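Local structure of uncharacterized protein lp_2219 (Lactobacillus plantarum, 3HFQ) at residues T9-S15 / P332-C336; Q16-G21 / D33-T39; T283-R289 / V302-T307; D308-Y313 / L325-V331. The protein is of unknown function but belongs to the lactonase family of seven-bladed beta-propellers, so it may hydrolyse a sugar lactone. The protein carries 1 engineered substitution. All blocks are in the same frame, centred on the assembly; numbering follows the deposited sequence.

Contact 1 (T9-S15 / P332-C336)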
loop_
_atom_site.group_PDB
_atom_site.type_symbol
_atom_site.label_atom_id
_atom_site.label_comp_id
_atom_site.label_asym_id
_atom_site.label_seq_id
_atom_site.Cartn_x
_atom_site.Cartn_y
_atom_site.Cartn_z
ATOM N N THR A 9 9.216 5.994 -5.181
ATOM C CA THR A 9 8.879 7.190 -5.945
ATOM C C THR A 9 8.590 6.898 -7.404
ATOM O O THR A 9 8.708 5.768 -7.871
ATOM C CB THR A 9 10.059 8.179 -5.981
ATOM O OG1 THR A 9 11.091 7.633 -6.818
ATOM C CG2 THR A 9 10.629 8.414 -4.588
ATOM N N TYR A 10 8.209 7.959 -8.107
ATOM C CA TYR A 10 7.995 7.938 -9.545
ATOM C C TYR A 10 9.290 8.619 -9.960
ATOM O O TYR A 10 9.880 9.345 -9.158
ATOM C CB TYR A 10 6.827 8.833 -9.944
ATOM C CG TYR A 10 5.511 8.120 -10.103
ATOM C CD1 TYR A 10 5.243 7.356 -11.237
ATOM C CD2 TYR A 10 4.532 8.206 -9.117
ATOM C CE1 TYR A 10 4.018 6.707 -11.392
ATOM C CE2 TYR A 10 3.313 7.564 -9.259
ATOM C CZ TYR A 10 3.062 6.812 -10.396
ATOM O OH TYR A 10 1.846 6.187 -10.540
ATOM N N THR A 11 9.747 8.392 -11.183
ATOM C CA THR A 11 10.973 9.037 -11.637
ATOM C C THR A 11 10.714 9.710 -12.976
ATOM O O THR A 11 11.399 9.445 -13.963
ATOM C CB THR A 11 12.120 8.024 -11.783
ATOM O OG1 THR A 11 11.710 6.951 -12.640
ATOM C CG2 THR A 11 12.505 7.466 -10.421
ATOM N N LYS A 12 9.717 10.587 -12.989
ATOM C CA LYS A 12 9.326 11.307 -14.194
ATOM C C LYS A 12 9.839 12.743 -14.228
ATOM O O LYS A 12 9.799 13.389 -15.275
ATOM C CB LYS A 12 7.799 11.303 -14.327
ATOM C CG LYS A 12 7.194 9.910 -14.472
ATOM C CD LYS A 12 5.677 9.947 -14.645
ATOM C CE LYS A 12 4.964 10.355 -13.361
ATOM N NZ LYS A 12 3.478 10.256 -13.489
ATOM N N LYS A 13 10.319 13.245 -13.093
ATOM C CA LYS A 13 10.820 14.614 -13.030
ATOM C C LYS A 13 12.227 14.768 -12.458
ATOM O O LYS A 13 13.167 15.072 -13.194
ATOM C CB LYS A 13 9.846 15.497 -12.239
ATOM C CG LYS A 13 8.506 15.698 -12.939
ATOM C CD LYS A 13 7.587 16.650 -12.185
ATOM C CE LYS A 13 7.011 16.015 -10.930
ATOM N NZ LYS A 13 6.074 16.937 -10.228
ATOM N N THR A 14 12.382 14.566 -11.154
ATOM C CA THR A 14 13.694 14.725 -10.538
ATOM C C THR A 14 14.203 13.547 -9.712
ATOM O O THR A 14 15.392 13.475 -9.404
ATOM C CB THR A 14 13.724 15.975 -9.642
ATOM O OG1 THR A 14 15.004 16.072 -9.008
ATOM C CG2 THR A 14 12.646 15.895 -8.579
ATOM N N SER A 15 13.315 12.629 -9.347
ATOM C CA SER A 15 13.712 11.469 -8.548
ATOM C C SER A 15 14.656 10.534 -9.302
ATOM O O SER A 15 14.525 10.352 -10.511
ATOM C CB SER A 15 12.476 10.683 -8.110
ATOM O OG SER A 15 12.847 9.467 -7.483
ATOM N N PRO A 332 11.721 13.545 -3.480
ATOM C CA PRO A 332 11.195 13.708 -4.837
ATOM C C PRO A 332 10.190 12.673 -5.330
ATOM O O PRO A 332 10.465 11.476 -5.335
ATOM C CB PRO A 332 12.462 13.749 -5.694
ATOM C CG PRO A 332 13.414 12.894 -4.931
ATOM C CD PRO A 332 13.181 13.339 -3.504
ATOM N N GLU A 333 9.023 13.161 -5.743
ATOM C CA GLU A 333 7.965 12.314 -6.284
ATOM C C GLU A 333 7.629 11.119 -5.389
ATOM O O GLU A 333 7.309 10.042 -5.887
ATOM C CB GLU A 333 8.383 11.812 -7.673
ATOM C CG GLU A 333 8.883 12.910 -8.615
ATOM C CD GLU A 333 9.306 12.373 -9.976
ATOM O OE1 GLU A 333 8.453 11.796 -10.681
ATOM O OE2 GLU A 333 10.490 12.528 -10.337
ATOM N N GLY A 334 7.688 11.315 -4.074
ATOM C CA GLY A 334 7.408 10.233 -3.140
ATOM C C GLY A 334 6.006 9.651 -3.179
ATOM O O GLY A 334 5.025 10.393 -3.123
ATOM N N VAL A 335 5.912 8.321 -3.254
ATOM C CA VAL A 335 4.619 7.639 -3.302
ATOM C C VAL A 335 4.547 6.334 -2.495
ATOM O O VAL A 335 3.557 5.605 -2.573
ATOM C CB VAL A 335 4.205 7.331 -4.758
ATOM C CG1 VAL A 335 3.919 8.634 -5.502
ATOM C CG2 VAL A 335 5.310 6.542 -5.466
ATOM N N CYS A 336 5.593 6.032 -1.734
ATOM C CA CYS A 336 5.600 4.823 -0.909
ATOM C C CYS A 336 6.469 5.018 0.320
ATOM O O CYS A 336 7.591 5.512 0.225
ATOM C CB CYS A 336 6.107 3.614 -1.704
ATOM S SG CYS A 336 6.110 2.047 -0.765
#
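Thr-9 ends strand 2-9 beside the first residue of the C-terminal strand 334-339: it faces Gly-334 as an antiparallel, non-hydrogen-bonded pair, CA to CA 4.4 Å. One step on, Tyr-10 N donates to Glu-333 O (3.2 Å), and the chain then swings out through 11-15 and curls around the Glu-333 side chain. The carboxylate fills the inside of this turn. Its OE1 accepts a hydrogen bond from Lys-12 N (2.9 Å), while OE2 accepts from Lys-13 N and Thr-14 N (both 2.9 Å) and from Ser-15 N (3.0 Å). A glutamate suits the place, being long enough to reach the middle of the loop. Around it, Thr-14 CG2 rests on Pro-332 CB (3.6 Å), and Val-335 CG1 meets the Tyr-10 ring edge at CD2 (3.7 Å). Four backbone amides thus share one buried negative charge and fasten the loop near the N-terminus to the C-terminal strand that completes the first blade, the "Velcro" closure of the propeller.

Contact 2 (Q16-G21 / D33-T39)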
loop_
_atom_site.group_PDB
_atom_site.type_symbol
_atom_site.label_atom_id
_atom_site.label_comp_id
_atom_site.label_asym_id
_atom_site.label_seq_id
_atom_site.Cartn_x
_atom_site.Cartn_y
_atom_site.Cartn_z
ATOM N N GLN A 16 15.600 9.937 -8.581
ATOM C CA GLN A 16 16.545 9.004 -9.188
ATOM C C GLN A 16 16.289 7.566 -8.745
ATOM O O GLN A 16 17.042 6.656 -9.104
ATOM C CB GLN A 16 17.985 9.395 -8.842
ATOM C CG GLN A 16 18.446 10.683 -9.490
ATOM C CD GLN A 16 19.877 11.021 -9.135
ATOM O OE1 GLN A 16 20.225 11.145 -7.961
ATOM N NE2 GLN A 16 20.720 11.173 -10.150
ATOM N N GLY A 17 15.231 7.359 -7.965
ATOM C CA GLY A 17 14.918 6.012 -7.520
ATOM C C GLY A 17 14.401 5.881 -6.101
ATOM O O GLY A 17 13.509 6.619 -5.675
ATOM N N ILE A 18 14.967 4.928 -5.368
ATOM C CA ILE A 18 14.570 4.668 -3.990
ATOM C C ILE A 18 15.445 5.456 -3.020
ATOM O O ILE A 18 16.675 5.385 -3.079
ATOM C CB ILE A 18 14.686 3.159 -3.672
ATOM C CG1 ILE A 18 13.827 2.364 -4.657
ATOM C CG2 ILE A 18 14.237 2.881 -2.241
ATOM C CD1 ILE A 18 14.053 0.872 -4.607
ATOM N N TYR A 19 14.807 6.217 -2.136
ATOM C CA TYR A 19 15.536 7.003 -1.150
ATOM C C TYR A 19 15.412 6.382 0.231
ATOM O O TYR A 19 14.585 5.496 0.453
ATOM C CB TYR A 19 15.025 8.454 -1.117
ATOM C CG TYR A 19 15.307 9.221 -2.392
ATOM C CD1 TYR A 19 14.499 9.056 -3.516
ATOM C CD2 TYR A 19 16.419 10.061 -2.496
ATOM C CE1 TYR A 19 14.790 9.701 -4.716
ATOM C CE2 TYR A 19 16.723 10.711 -3.696
ATOM C CZ TYR A 19 15.903 10.524 -4.801
ATOM O OH TYR A 19 16.186 11.149 -5.991
ATOM N N GLN A 20 16.249 6.843 1.154
ATOM C CA GLN A 20 16.215 6.331 2.513
ATOM C C GLN A 20 16.389 7.475 3.498
ATOM O O GLN A 20 17.083 8.454 3.221
ATOM C CB GLN A 20 17.299 5.262 2.712
ATOM C CG GLN A 20 18.739 5.764 2.725
ATOM C CD GLN A 20 19.743 4.622 2.712
ATOM O OE1 GLN A 20 19.516 3.574 3.321
ATOM N NE2 GLN A 20 20.863 4.823 2.026
ATOM N N GLY A 21 15.730 7.355 4.642
ATOM C CA GLY A 21 15.823 8.396 5.642
ATOM C C GLY A 21 15.832 7.838 7.044
ATOM O O GLY A 21 15.880 6.622 7.251
ATOM N N ASP A 33 18.101 10.878 3.960
ATOM C CA ASP A 33 19.551 10.729 3.929
ATOM C C ASP A 33 20.156 10.575 2.542
ATOM O O ASP A 33 21.363 10.731 2.368
ATOM C CB ASP A 33 19.975 9.551 4.815
ATOM C CG ASP A 33 19.486 9.697 6.246
ATOM O OD1 ASP A 33 19.608 10.808 6.803
ATOM O OD2 ASP A 33 18.984 8.704 6.817
ATOM N N GLY A 34 19.330 10.268 1.553
ATOM C CA GLY A 34 19.858 10.125 0.211
ATOM C C GLY A 34 19.335 8.931 -0.554
ATOM O O GLY A 34 18.542 8.140 -0.046
ATOM N N LEU A 35 19.799 8.811 -1.792
ATOM C CA LEU A 35 19.403 7.733 -2.684
ATOM C C LEU A 35 19.997 6.393 -2.255
ATOM O O LEU A 35 21.200 6.282 -2.020
ATOM C CB LEU A 35 19.862 8.065 -4.105
ATOM C CG LEU A 35 19.462 7.107 -5.225
ATOM C CD1 LEU A 35 17.974 7.253 -5.505
ATOM C CD2 LEU A 35 20.275 7.425 -6.479
ATOM N N LEU A 36 19.147 5.377 -2.150
ATOM C CA LEU A 36 19.595 4.045 -1.772
ATOM C C LEU A 36 19.828 3.221 -3.035
ATOM O O LEU A 36 20.806 2.482 -3.136
ATOM C CB LEU A 36 18.550 3.353 -0.890
ATOM C CG LEU A 36 18.825 1.888 -0.527
ATOM C CD1 LEU A 36 20.091 1.781 0.314
ATOM C CD2 LEU A 36 17.639 1.323 0.235
ATOM N N ALA A 37 18.930 3.354 -4.004
ATOM C CA ALA A 37 19.062 2.602 -5.247
ATOM C C ALA A 37 18.580 3.376 -6.464
ATOM O O ALA A 37 17.444 3.856 -6.499
ATOM C CB ALA A 37 18.300 1.288 -5.139
ATOM N N ALA A 38 19.449 3.494 -7.462
ATOM C CA ALA A 38 19.093 4.182 -8.693
ATOM C C ALA A 38 18.274 3.193 -9.512
ATOM O O ALA A 38 18.765 2.125 -9.880
ATOM C CB ALA A 38 20.348 4.593 -9.454
ATOM N N THR A 39 17.021 3.544 -9.777
ATOM C CA THR A 39 16.119 2.687 -10.537
ATOM C C THR A 39 14.939 3.517 -11.055
ATOM O O THR A 39 14.735 4.649 -10.620
ATOM C CB THR A 39 15.618 1.513 -9.651
ATOM O OG1 THR A 39 14.763 0.654 -10.416
ATOM C CG2 THR A 39 14.869 2.040 -8.436
#
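Strands 17-21 and 33-35 run antiparallel, 166° between their directions and 4.7 Å apart at closest approach, as the outer hairpin of a propeller blade. Its relief is set by bulges. Leu-36 and Ala-37 both face Ile-18, whose O accepts from Leu-36 N (2.6 Å) and Ala-37 N (3.2 Å); Asp-33 and Gly-34 likewise share Gln-20 O through weak bonds. The first bulge shifts the register by one.

The main bump on one side is Leu-35. Its CD1 sits over the face of the Tyr-19 ring, 4.0 Å from the centroid, in a CH-pi contact, and fills a pocket floored by Gly-17 N (3.7 Å) and Ile-18 O (3.3 Å), while its CD2 meets Gln-16 CB (3.8 Å). Tyr-19 OH closes the pocket by accepting from Gln-16 N (2.9 Å). Gly-17 is itself a hollow: a CB there would strike Ala-37 O, and its backbone angles also demand glycine. Ile-18 points to the other side, where CG1 meets Thr-39 CG2 (3.9 Å) and CD1 nears Ala-37 CB (4.3 Å); Ile-18 packs on Leu-53 of strand 52-59, and small Ala-37 lies against Trp-68 of strand 62-71. Leu-36 is a further bump, its CD1 3.5 Å from Gln-20 OE1; Gln-20 bonds to Arg-4 and Gln-73.

Main-chain bonds therefore hold the hairpin, while Ile-18, Leu-36 and Ala-37 fit it against the second blade.

Contact 3 (T283-R289 / V302-T307)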
loop_
_atom_site.group_PDB
_atom_site.type_symbol
_atom_site.label_atom_id
_atom_site.label_comp_id
_atom_site.label_asym_id
_atom_site.label_seq_id
_atom_site.Cartn_x
_atom_site.Cartn_y
_atom_site.Cartn_z
ATOM N N THR A 283 -1.862 16.854 5.237
ATOM C CA THR A 283 -0.598 16.159 5.035
ATOM C C THR A 283 0.505 17.164 4.684
ATOM O O THR A 283 1.647 16.784 4.433
ATOM C CB THR A 283 -0.710 15.099 3.918
ATOM O OG1 THR A 283 -1.116 15.719 2.690
ATOM C CG2 THR A 283 -1.729 14.030 4.306
ATOM N N GLU A 284 0.152 18.448 4.683
ATOM C CA GLU A 284 1.095 19.528 4.380
ATOM C C GLU A 284 1.756 19.379 3.009
ATOM O O GLU A 284 2.951 19.654 2.842
ATOM C CB GLU A 284 2.178 19.605 5.459
ATOM C CG GLU A 284 1.665 19.845 6.876
ATOM C CD GLU A 284 0.798 21.090 6.998
ATOM O OE1 GLU A 284 1.017 22.060 6.238
ATOM O OE2 GLU A 284 -0.096 21.104 7.868
ATOM N N GLY A 285 0.969 18.948 2.033
ATOM C CA GLY A 285 1.481 18.767 0.687
ATOM C C GLY A 285 0.345 18.328 -0.209
ATOM O O GLY A 285 -0.793 18.218 0.248
ATOM N N ASP A 286 0.643 18.060 -1.477
ATOM C CA ASP A 286 -0.389 17.648 -2.416
ATOM C C ASP A 286 -0.266 16.177 -2.813
ATOM O O ASP A 286 0.821 15.691 -3.130
ATOM C CB ASP A 286 -0.338 18.546 -3.663
ATOM C CG ASP A 286 -1.517 18.326 -4.607
ATOM O OD1 ASP A 286 -2.672 18.247 -4.128
ATOM O OD2 ASP A 286 -1.293 18.253 -5.836
ATOM N N PHE A 287 -1.398 15.482 -2.775
ATOM C CA PHE A 287 -1.497 14.073 -3.139
ATOM C C PHE A 287 -0.731 13.054 -2.298
ATOM O O PHE A 287 0.259 12.471 -2.750
ATOM C CB PHE A 287 -1.150 13.890 -4.622
ATOM C CG PHE A 287 -2.350 13.944 -5.530
ATOM C CD1 PHE A 287 -3.256 14.998 -5.442
ATOM C CD2 PHE A 287 -2.585 12.934 -6.457
ATOM C CE1 PHE A 287 -4.380 15.044 -6.266
ATOM C CE2 PHE A 287 -3.707 12.972 -7.286
ATOM C CZ PHE A 287 -4.605 14.030 -7.188
ATOM N N PRO A 288 -1.185 12.826 -1.055
ATOM C CA PRO A 288 -0.558 11.866 -0.140
ATOM C C PRO A 288 -0.946 10.433 -0.536
ATOM O O PRO A 288 -1.934 9.883 -0.041
ATOM C CB PRO A 288 -1.123 12.267 1.222
ATOM C CG PRO A 288 -2.491 12.813 0.866
ATOM C CD PRO A 288 -2.177 13.655 -0.343
ATOM N N ARG A 289 -0.150 9.837 -1.419
ATOM C CA ARG A 289 -0.406 8.487 -1.914
ATOM C C ARG A 289 -0.070 7.368 -0.931
ATOM O O ARG A 289 -0.604 6.265 -1.040
ATOM C CB ARG A 289 0.347 8.280 -3.232
ATOM C CG ARG A 289 0.083 6.950 -3.930
ATOM C CD ARG A 289 0.457 7.054 -5.406
ATOM N NE ARG A 289 0.602 5.748 -6.043
ATOM C CZ ARG A 289 0.265 5.490 -7.300
ATOM N NH1 ARG A 289 -0.246 6.449 -8.061
ATOM N NH2 ARG A 289 0.449 4.276 -7.804
ATOM N N VAL A 302 4.095 10.595 6.249
ATOM C CA VAL A 302 3.330 10.594 5.011
ATOM C C VAL A 302 4.165 11.282 3.939
ATOM O O VAL A 302 4.961 12.170 4.245
ATOM C CB VAL A 302 1.992 11.373 5.163
ATOM C CG1 VAL A 302 2.266 12.804 5.585
ATOM C CG2 VAL A 302 1.213 11.356 3.843
ATOM N N VAL A 303 4.010 10.854 2.692
ATOM C CA VAL A 303 4.734 11.483 1.591
ATOM C C VAL A 303 3.723 12.040 0.611
ATOM O O VAL A 303 2.693 11.419 0.358
ATOM C CB VAL A 303 5.666 10.499 0.835
ATOM C CG1 VAL A 303 6.830 10.106 1.719
ATOM C CG2 VAL A 303 4.892 9.267 0.379
ATOM N N ASN A 304 4.018 13.221 0.077
ATOM C CA ASN A 304 3.143 13.880 -0.882
ATOM C C ASN A 304 3.782 13.822 -2.259
ATOM O O ASN A 304 4.870 14.353 -2.480
ATOM C CB ASN A 304 2.907 15.329 -0.461
ATOM C CG ASN A 304 2.190 15.432 0.868
ATOM O OD1 ASN A 304 0.993 15.164 0.961
ATOM N ND2 ASN A 304 2.925 15.805 1.911
ATOM N N GLN A 305 3.075 13.177 -3.178
ATOM C CA GLN A 305 3.519 12.968 -4.549
ATOM C C GLN A 305 3.820 14.208 -5.389
ATOM O O GLN A 305 4.890 14.303 -5.997
ATOM C CB GLN A 305 2.478 12.103 -5.271
ATOM C CG GLN A 305 2.800 11.763 -6.709
ATOM C CD GLN A 305 1.727 10.899 -7.358
ATOM O OE1 GLN A 305 1.783 10.617 -8.552
ATOM N NE2 GLN A 305 0.745 10.475 -6.571
ATOM N N ASN A 306 2.893 15.159 -5.421
ATOM C CA ASN A 306 3.065 16.346 -6.256
ATOM C C ASN A 306 3.910 17.497 -5.714
ATOM O O ASN A 306 4.369 18.337 -6.490
ATOM C CB ASN A 306 1.692 16.892 -6.677
ATOM C CG ASN A 306 0.882 15.886 -7.472
ATOM O OD1 ASN A 306 1.436 14.989 -8.106
ATOM N ND2 ASN A 306 -0.435 16.044 -7.460
ATOM N N THR A 307 4.126 17.548 -4.403
ATOM C CA THR A 307 4.919 18.629 -3.828
ATOM C C THR A 307 6.298 18.188 -3.344
ATOM O O THR A 307 7.036 18.970 -2.746
ATOM C CB THR A 307 4.152 19.324 -2.689
ATOM O OG1 THR A 307 3.572 18.338 -1.826
ATOM C CG2 THR A 307 3.038 20.206 -3.266
HETATM O O HOH W 1 2.643 10.148 -2.030
HETATM O O HOH W 2 -1.623 9.253 -7.404
#
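The contact joins two connections of the seventh propeller blade: the link arriving from the sixth, 283-289, and the turn that follows strand 299-304. Asn-304 is a two-ended clamp, its ND2 donating to Thr-283 O (3.0 Å) and its OD1 accepting from Thr-283 OG1 (2.8 Å), a job for a donor-and-acceptor amide. Gly-285 passes closely, CA 3.4 Å from Asn-304 CG, where any CB would clash. Asp-286 N donates to Thr-307 OG1 (3.0 Å), a hydroxyl also bonded to Asn-309 OD1, and Asp-286 receives Asn-306 twice: N to O (3.1 Å) and ND2 to OD2 (2.9 Å). Gln-305 N reaches Phe-287 O (2.9 Å), and Asn-306 ND2 lies over the Phe-287 ring. Pro-288, centre of an inverse gamma turn, puts its CB against Val-302 CG2 (3.6 Å). A water bridges Arg-289 N (2.9 Å) and Val-303 O (2.7 Å). Asn-262 of the sixth blade binds Asp-286 and Phe-287, whereas Arg-289 and Gln-305 touch Tyr-10 and Val-335, the latter on strand 334-339 of the first blade.

Contact 4 (D308-Y313 / L325-V331)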
loop_
_atom_site.group_PDB
_atom_site.type_symbol
_atom_site.label_atom_id
_atom_site.label_comp_id
_atom_site.label_asym_id
_atom_site.label_seq_id
_atom_site.Cartn_x
_atom_site.Cartn_y
_atom_site.Cartn_z
ATOM N N ASP A 308 6.641 16.931 -3.610
ATOM C CA ASP A 308 7.948 16.396 -3.250
ATOM C C ASP A 308 8.329 16.575 -1.785
ATOM O O ASP A 308 9.478 16.893 -1.484
ATOM C CB ASP A 308 9.028 17.058 -4.111
ATOM C CG ASP A 308 8.747 16.942 -5.591
ATOM O OD1 ASP A 308 8.817 17.976 -6.288
ATOM O OD2 ASP A 308 8.459 15.822 -6.061
ATOM N N ASN A 309 7.386 16.382 -0.874
ATOM C CA ASN A 309 7.714 16.531 0.538
ATOM C C ASN A 309 7.067 15.487 1.428
ATOM O O ASN A 309 6.011 14.950 1.114
ATOM C CB ASN A 309 7.358 17.939 1.043
ATOM C CG ASN A 309 6.008 18.433 0.543
ATOM O OD1 ASN A 309 5.212 17.677 -0.011
ATOM N ND2 ASN A 309 5.744 19.720 0.754
ATOM N N ALA A 310 7.737 15.196 2.537
ATOM C CA ALA A 310 7.249 14.229 3.503
ATOM C C ALA A 310 6.911 15.003 4.769
ATOM O O ALA A 310 7.472 16.073 5.020
ATOM C CB ALA A 310 8.319 13.180 3.786
ATOM N N THR A 311 5.996 14.461 5.559
ATOM C CA THR A 311 5.567 15.111 6.791
ATOM C C THR A 311 5.604 14.127 7.948
ATOM O O THR A 311 5.227 12.962 7.797
ATOM C CB THR A 311 4.134 15.659 6.641
ATOM O OG1 THR A 311 4.081 16.546 5.517
ATOM C CG2 THR A 311 3.709 16.417 7.895
ATOM N N LEU A 312 6.066 14.602 9.100
ATOM C CA LEU A 312 6.158 13.773 10.297
ATOM C C LEU A 312 5.139 14.216 11.337
ATOM O O LEU A 312 5.021 15.409 11.629
ATOM C CB LEU A 312 7.562 13.869 10.911
ATOM C CG LEU A 312 7.741 13.155 12.257
ATOM C CD1 LEU A 312 7.658 11.649 12.056
ATOM C CD2 LEU A 312 9.081 13.524 12.874
ATOM N N TYR A 313 4.410 13.250 11.891
ATOM C CA TYR A 313 3.420 13.521 12.930
ATOM C C TYR A 313 3.750 12.732 14.176
ATOM O O TYR A 313 4.386 11.681 14.112
ATOM C CB TYR A 313 2.012 13.055 12.544
ATOM C CG TYR A 313 1.441 13.599 11.274
ATOM C CD1 TYR A 313 1.530 12.874 10.088
ATOM C CD2 TYR A 313 0.735 14.803 11.267
ATOM C CE1 TYR A 313 0.936 13.332 8.923
ATOM C CE2 TYR A 313 0.138 15.273 10.105
ATOM C CZ TYR A 313 0.234 14.526 8.941
ATOM O OH TYR A 313 -0.379 14.957 7.792
ATOM N N LEU A 325 4.665 17.636 13.481
ATOM C CA LEU A 325 5.976 17.790 14.106
ATOM C C LEU A 325 6.928 18.462 13.127
ATOM O O LEU A 325 7.627 19.415 13.474
ATOM C CB LEU A 325 6.557 16.432 14.518
ATOM C CG LEU A 325 6.027 15.795 15.805
ATOM C CD1 LEU A 325 6.700 14.441 16.006
ATOM C CD2 LEU A 325 6.313 16.715 16.996
ATOM N N GLN A 326 6.953 17.965 11.896
ATOM C CA GLN A 326 7.836 18.533 10.884
ATOM C C GLN A 326 7.262 18.329 9.490
ATOM O O GLN A 326 6.654 17.297 9.199
ATOM C CB GLN A 326 9.222 17.887 10.979
ATOM C CG GLN A 326 10.258 18.449 10.008
ATOM C CD GLN A 326 11.594 17.736 10.118
ATOM O OE1 GLN A 326 11.707 16.709 10.788
ATOM N NE2 GLN A 326 12.611 18.273 9.450
ATOM N N LYS A 327 7.451 19.325 8.636
ATOM C CA LYS A 327 6.962 19.254 7.267
ATOM C C LYS A 327 8.054 19.695 6.308
ATOM O O LYS A 327 9.138 20.112 6.721
ATOM C CB LYS A 327 5.735 20.155 7.083
ATOM C CG LYS A 327 6.012 21.652 7.246
ATOM C CD LYS A 327 4.764 22.484 6.953
ATOM C CE LYS A 327 5.034 23.982 7.098
ATOM N NZ LYS A 327 3.832 24.801 6.762
ATOM N N ASP A 328 7.755 19.587 5.022
ATOM C CA ASP A 328 8.672 19.984 3.972
ATOM C C ASP A 328 10.018 19.276 3.932
ATOM O O ASP A 328 11.032 19.889 3.606
ATOM C CB ASP A 328 8.875 21.502 4.008
ATOM C CG ASP A 328 7.606 22.258 3.671
ATOM O OD1 ASP A 328 6.853 21.778 2.798
ATOM O OD2 ASP A 328 7.361 23.331 4.263
ATOM N N VAL A 329 10.028 17.989 4.269
ATOM C CA VAL A 329 11.251 17.199 4.190
ATOM C C VAL A 329 11.241 16.744 2.735
ATOM O O VAL A 329 10.312 16.068 2.301
ATOM C CB VAL A 329 11.204 15.962 5.102
ATOM C CG1 VAL A 329 12.439 15.102 4.864
ATOM C CG2 VAL A 329 11.125 16.393 6.561
ATOM N N THR A 330 12.268 17.112 1.980
ATOM C CA THR A 330 12.297 16.771 0.565
ATOM C C THR A 330 12.517 15.307 0.186
ATOM O O THR A 330 13.529 14.694 0.527
ATOM C CB THR A 330 13.337 17.637 -0.185
ATOM O OG1 THR A 330 13.059 19.021 0.055
ATOM C CG2 THR A 330 13.267 17.376 -1.689
ATOM N N VAL A 331 11.535 14.767 -0.529
ATOM C CA VAL A 331 11.552 13.402 -1.044
ATOM C C VAL A 331 10.910 13.566 -2.413
ATOM O O VAL A 331 9.692 13.714 -2.520
ATOM C CB VAL A 331 10.678 12.435 -0.216
ATOM C CG1 VAL A 331 10.630 11.071 -0.911
ATOM C CG2 VAL A 331 11.241 12.281 1.191
HETATM O O HOH W 3 5.364 18.403 3.885
#
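Asp-308 O opens the pairing by accepting from Val-331 N (3.1 Å), and its OD2 takes the amide of Glu-333. The next rung is reciprocal: Ala-310 N donates to Val-329 O (2.7 Å) and Val-329 N to Ala-310 O (3.3 Å). Further on, Leu-312 N bonds Gln-326 O (2.8 Å), whereas Leu-312 O serves two donors, Gln-326 N (3.2 Å) and Leu-325 N (2.9 Å), which makes a classic beta bulge. Between these rungs the register slips by one at Asp-328, whose backbone takes the left-handed conformation that aspartate tolerates fairly well. The displaced Asp-328 N is served by a water (2.9 Å), which in turn donates to Thr-311 OG1 (2.8 Å). These strands are the outer hairpin of the seventh blade, crossing at 139° with the strong twist of propeller sheets. Ala-310 CB and Val-329 CB (4.2 Å), with Leu-312 CD2 and Leu-325 CD1 (4.0 Å), supply apolar contacts, and Leu-30 of the first blade lies against Ala-310 and Leu-312. Asn-309 uses both ends of its amide: ND2 donates to Asp-328 OD1 (3.1 Å), while OD1 is bonded to Thr-307 OG1. Thr-311 OG1 also bonds Thr-283 O, Gln-326 OE1 accepts from Leu-30 N, and Tyr-313 OH reaches the carbonyl of Ser-282.

The contacts span the seam between the seventh and first blades. Contacts 3 and 4, centres about 9 Å apart, follow each other along the chain and share the sheet of strands 299-304 and 309-315. Contacts 1 and 2, centres about 10 Å apart, reach the sheet of strands 29-38, 17-24, 2-9 and 334-339. Contact 1 brackets the other three in sequence, pairing ends 317 residues apart. Contacts 1 and 3 are equivalent: each packs the link entering a blade against the turn after its second strand. Contacts 2 and 4 are outer hairpins, centres about 16 Å apart, nearest atoms about 5 Å. Contact 1 touches all the others where strand 334-339 joins strand 2-9, closing the ring.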